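Local atomic coordinates of YfkN protein (Bacillus subtilis subsp. subtilis, PDB entry 3GVE), a protein that belongs to the calcineurin-like phosphoesterase family of metal-dependent proteins and carries one manganese and one magnesium ion in its metal site. Residues A231-D234 with L235-T239; Q264-V267 with E268-T271. All blocks are in the same frame, centred on the assembly; numbering follows the deposited sequence.

Contact 1: residues A231-D234 with L235-T239; sequences AVFD and LATKT
Over one face of the Phe233 ring lies CG2 of Thr237, one helical turn further on; the methyl carbon is 4.2 Å from the ring centroid and 18° off its normal, a CH-pi contact displaced toward the rim. At the edge of the ring, in its plane, sits OD1 of Asp234. Phe233 reaches this place because its CG is anti to the backbone N (chi1 -178°), and Ile272 and Gln264 also pack against the Phe233 side chain.

Thr237 uses both of its branches. While the methyl covers the ring, OG1 donates to the carbonyl O of Phe233 at 2.7 Å, approaching 30° out of the carbonyl plane; the backbone N of Thr237 adds only weak bonds, to the O atoms of Phe233 and Asp234. One water donates to Thr237 OG1 and to Asp234 OD1, tying the hydroxyl to the carboxylate. The side chains of Asp234 and Lys238 run side by side in the same direction, yet OD1 and NZ remain 4.3 Å apart, beyond a salt bridge. Both are held by Gln224, whose N bonds the carboxylate and whose O takes the ammonium.

Leu235 N to Ala231 O (2.9 Å) and Ala236 N to Val232 O (2.9 Å) form the regular backbone bonds, followed by Lys238 N to Asp234 O. Beyond them, Thr239 OG1 bonds Leu235 O at 2.7 Å in the carbonyl plane. With Ala231 as N-cap, the i to i+4 backbone bonds build the short helix 232-238 of a beta-alpha-beta unit between strands 210-215 and 244-247 of the phosphoesterase fold.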
loop_
_atom_site.group_PDB
_atom_site.type_symbol
_atom_site.label_atom_id
_atom_site.label_comp_id
_atom_site.label_asym_id
_atom_site.label_seq_id
_atom_site.Cartn_x
_atom_site.Cartn_y
_atom_site.Cartn_z
ATOM N N ALA A 231 10.248 7.335 -17.283
ATOM C CA ALA A 231 11.042 7.679 -18.448
ATOM C C ALA A 231 11.573 6.522 -19.284
ATOM O O ALA A 231 12.407 6.746 -20.130
ATOM C CB ALA A 231 12.225 8.581 -18.012
ATOM N N VAL A 232 11.116 5.298 -19.037
ATOM C CA VAL A 232 11.656 4.144 -19.763
ATOM C C VAL A 232 11.530 4.250 -21.297
ATOM O O VAL A 232 12.434 3.891 -22.020
ATOM C CB VAL A 232 11.053 2.820 -19.261
ATOM C CG1 VAL A 232 11.423 1.676 -20.229
ATOM C CG2 VAL A 232 11.577 2.513 -17.846
ATOM N N PHE A 233 10.392 4.728 -21.783
ATOM C CA PHE A 233 10.223 4.866 -23.233
ATOM C C PHE A 233 11.309 5.777 -23.807
ATOM O O PHE A 233 11.859 5.512 -24.845
ATOM C CB PHE A 233 8.834 5.417 -23.561
ATOM C CG PHE A 233 8.563 5.541 -25.035
ATOM C CD1 PHE A 233 8.018 4.492 -25.756
ATOM C CD2 PHE A 233 8.845 6.723 -25.689
ATOM C CE1 PHE A 233 7.758 4.634 -27.132
ATOM C CE2 PHE A 233 8.585 6.867 -27.056
ATOM C CZ PHE A 233 8.041 5.823 -27.769
ATOM N N ASP A 234 11.588 6.865 -23.106
ATOM C CA ASP A 234 12.618 7.809 -23.525
ATOM C C ASP A 234 14.042 7.260 -23.406
ATOM O O ASP A 234 14.865 7.503 -24.266
ATOM C CB ASP A 234 12.434 9.134 -22.778
ATOM C CG ASP A 234 11.033 9.698 -22.965
ATOM O OD1 ASP A 234 10.591 9.834 -24.109
ATOM O OD2 ASP A 234 10.377 9.936 -21.972
ATOM N N LEU A 235 14.316 6.509 -22.345
ATOM C CA LEU A 235 15.577 5.794 -22.255
ATOM C C LEU A 235 15.771 4.873 -23.458
ATOM O O LEU A 235 16.825 4.841 -24.067
ATOM C CB LEU A 235 15.617 4.951 -20.992
ATOM C CG LEU A 235 16.141 5.641 -19.749
ATOM C CD1 LEU A 235 15.990 4.667 -18.572
ATOM C CD2 LEU A 235 17.626 6.063 -19.904
ATOM N N ALA A 236 14.728 4.133 -23.806
ATOM C CA ALA A 236 14.844 3.161 -24.890
ATOM C C ALA A 236 15.007 3.818 -26.257
ATOM O O ALA A 236 15.636 3.251 -27.126
ATOM C CB ALA A 236 13.630 2.228 -24.896
ATOM N N THR A 237 14.426 5.003 -26.437
ATOM C CA THR A 237 14.396 5.640 -27.756
ATOM C C THR A 237 15.442 6.740 -27.960
ATOM O O THR A 237 15.854 6.973 -29.084
ATOM C CB THR A 237 12.999 6.210 -28.066
ATOM O OG1 THR A 237 12.581 7.050 -26.984
ATOM C CG2 THR A 237 11.969 5.077 -28.291
ATOM N N LYS A 238 15.840 7.426 -26.891
ATOM C CA LYS A 238 16.700 8.617 -27.016
ATOM C C LYS A 238 18.161 8.373 -26.713
ATOM O O LYS A 238 18.985 9.245 -26.920
ATOM C CB LYS A 238 16.204 9.764 -26.129
ATOM C CG LYS A 238 14.806 10.281 -26.415
ATOM C CD LYS A 238 14.528 11.535 -25.567
ATOM C CE LYS A 238 13.126 12.080 -25.779
ATOM N NZ LYS A 238 12.977 13.351 -24.986
ATOM N N THR A 239 18.486 7.201 -26.212
ATOM C CA THR A 239 19.881 6.879 -25.921
ATOM C C THR A 239 20.364 5.810 -26.870
ATOM O O THR A 239 19.593 5.270 -27.630
ATOM C CB THR A 239 20.080 6.356 -24.476
ATOM O OG1 THR A 239 19.474 5.062 -24.353
ATOM C CG2 THR A 239 19.493 7.300 -23.467
HETATM O O HOH W 1 11.160 9.448 -26.798
#

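Contact 2: residues Q264-V267 with E268-T271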
loop_
_atom_site.group_PDB
_atom_site.type_symbol
_atom_site.label_atom_id
_atom_site.label_comp_id
_atom_site.label_asym_id
_atom_site.label_seq_id
_atom_site.Cartn_x
_atom_site.Cartn_y
_atom_site.Cartn_z
ATOM N N GLN A 264 6.826 1.174 -31.312
ATOM C CA GLN A 264 8.095 0.891 -30.638
ATOM C C GLN A 264 8.032 -0.322 -29.717
ATOM O O GLN A 264 9.049 -0.845 -29.332
ATOM C CB GLN A 264 8.602 2.110 -29.853
ATOM C CG GLN A 264 9.013 3.257 -30.727
ATOM C CD GLN A 264 9.970 2.760 -31.760
ATOM O OE1 GLN A 264 11.025 2.258 -31.434
ATOM N NE2 GLN A 264 9.561 2.799 -32.997
ATOM N N PHE A 265 6.827 -0.752 -29.364
ATOM C CA PHE A 265 6.641 -1.875 -28.455
ATOM C C PHE A 265 6.492 -3.201 -29.213
ATOM O O PHE A 265 5.839 -3.271 -30.224
ATOM C CB PHE A 265 5.404 -1.643 -27.570
ATOM C CG PHE A 265 5.592 -0.565 -26.514
ATOM C CD1 PHE A 265 5.874 -0.897 -25.193
ATOM C CD2 PHE A 265 5.483 0.771 -26.845
ATOM C CE1 PHE A 265 6.032 0.080 -24.227
ATOM C CE2 PHE A 265 5.660 1.768 -25.877
ATOM C CZ PHE A 265 5.927 1.413 -24.556
ATOM N N ASN A 266 7.106 -4.248 -28.686
ATOM C CA ASN A 266 6.876 -5.620 -29.126
ATOM C C ASN A 266 6.577 -6.468 -27.880
ATOM O O ASN A 266 7.462 -6.804 -27.108
ATOM C CB ASN A 266 8.085 -6.146 -29.900
ATOM C CG ASN A 266 7.843 -7.524 -30.501
ATOM O OD1 ASN A 266 7.174 -8.339 -29.917
ATOM N ND2 ASN A 266 8.403 -7.768 -31.671
ATOM N N VAL A 267 5.302 -6.776 -27.681
ATOM C CA VAL A 267 4.845 -7.534 -26.531
ATOM C C VAL A 267 5.338 -8.960 -26.516
ATOM O O VAL A 267 5.764 -9.441 -25.490
ATOM C CB VAL A 267 3.314 -7.423 -26.308
ATOM C CG1 VAL A 267 2.894 -8.286 -25.153
ATOM C CG2 VAL A 267 2.884 -5.945 -26.156
ATOM N N GLU A 268 5.305 -9.599 -27.672
ATOM C CA GLU A 268 5.750 -10.976 -27.766
ATOM C C GLU A 268 7.208 -11.081 -27.332
ATOM O O GLU A 268 7.553 -11.963 -26.571
ATOM C CB GLU A 268 5.537 -11.507 -29.188
ATOM C CG GLU A 268 4.057 -11.535 -29.632
ATOM C CD GLU A 268 3.182 -12.317 -28.662
ATOM O OE1 GLU A 268 2.296 -11.734 -28.018
ATOM O OE2 GLU A 268 3.393 -13.528 -28.521
ATOM N N LYS A 269 8.053 -10.156 -27.780
ATOM C CA LYS A 269 9.475 -10.212 -27.411
ATOM C C LYS A 269 9.795 -9.483 -26.119
ATOM O O LYS A 269 10.904 -9.652 -25.601
ATOM C CB LYS A 269 10.340 -9.712 -28.542
ATOM C CG LYS A 269 10.169 -10.549 -29.835
ATOM C CD LYS A 269 11.174 -10.088 -30.816
ATOM C CE LYS A 269 12.593 -10.680 -30.537
ATOM N NZ LYS A 269 12.832 -12.061 -30.990
ATOM N N GLY A 270 8.869 -8.698 -25.604
ATOM C CA GLY A 270 9.109 -7.858 -24.430
ATOM C C GLY A 270 10.137 -6.814 -24.669
ATOM O O GLY A 270 11.083 -6.685 -23.840
ATOM N N THR A 271 10.037 -6.052 -25.738
ATOM C CA THR A 271 11.007 -5.001 -26.074
ATOM C C THR A 271 10.412 -3.623 -26.312
ATOM O O THR A 271 9.257 -3.536 -26.737
ATOM C CB THR A 271 11.886 -5.430 -27.334
ATOM O OG1 THR A 271 10.996 -5.607 -28.429
ATOM C CG2 THR A 271 12.703 -6.655 -27.122
HETATM O O HOH W 2 10.544 -3.167 -29.675
#
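Asn266 and Thr271 form an antiparallel hydrogen-bonded pair, with Asn266 N reaching Thr271 O at 3.0 Å and Thr271 N returning to Asn266 O at 3.0 Å. Thr271 O, which receives Asn266 N, also takes a CA-H...O contact from Phe265 CA at 3.5 Å. Gly270 N also faces Asn266, giving a weak bond to its O at 2.8 Å and another weak one to Val267 O. Two residues opposite one make this a G1 beta bulge, and Gly270 occupies its positive-phi position (phi 64°).

Among side-chain bonds, the amide of Asn266 reaches forward into the turn. A chi1 of -174° swings CG beside its own carbonyl carbon, and OD1 then accepts Lys269 N at 2.9 Å. The donor comes from above the amide plane, 52° out of it, instead of along a lone pair.

Van der Waals contact accompanies this bond: the aliphatic part of Lys269 passes the same amide at an oblique angle, CD lying 3.7 Å from Asn266 ND2, before NZ goes on to a salt bridge with Asp305. Thr271 OG1 abuts Asn266 CB at 3.3 Å.

Water supplies a further link, donating to Gln264 O and sharing a hydrogen bond with Thr271 OG1.

Chemically, Asn266 is engaged through its N, O and OD1 at once, so that a single residue fixes both the bulge and the turn, while the charge of Lys269 is directed beyond the turn to Asp305.

How the contacts relate
Contact 1 precedes contact 2 in the sequence, with about 14 Å between their centres. Helix 232-238 leads on to strand 244-247, whereas the hairpin of strands 265-266 and 271-272 joins the same mixed sheet through strand 275-280. They meet where Phe233 CD1 packs 3.6 Å from Phe265 CE2 and Phe233 CE1 lies against Gln264 CB. Ile272, just beyond the turn, lies against Val232, Phe233 and Ala236. The hairpin thus packs against the helix of the beta-alpha-beta unit, and both belong to the part of the fold built on the mixed sheet. Contact 1 stands off from the metals, the side chain of Val232 being about 12 Å from the magnesium ion, and neither contact contributes a metal ligand.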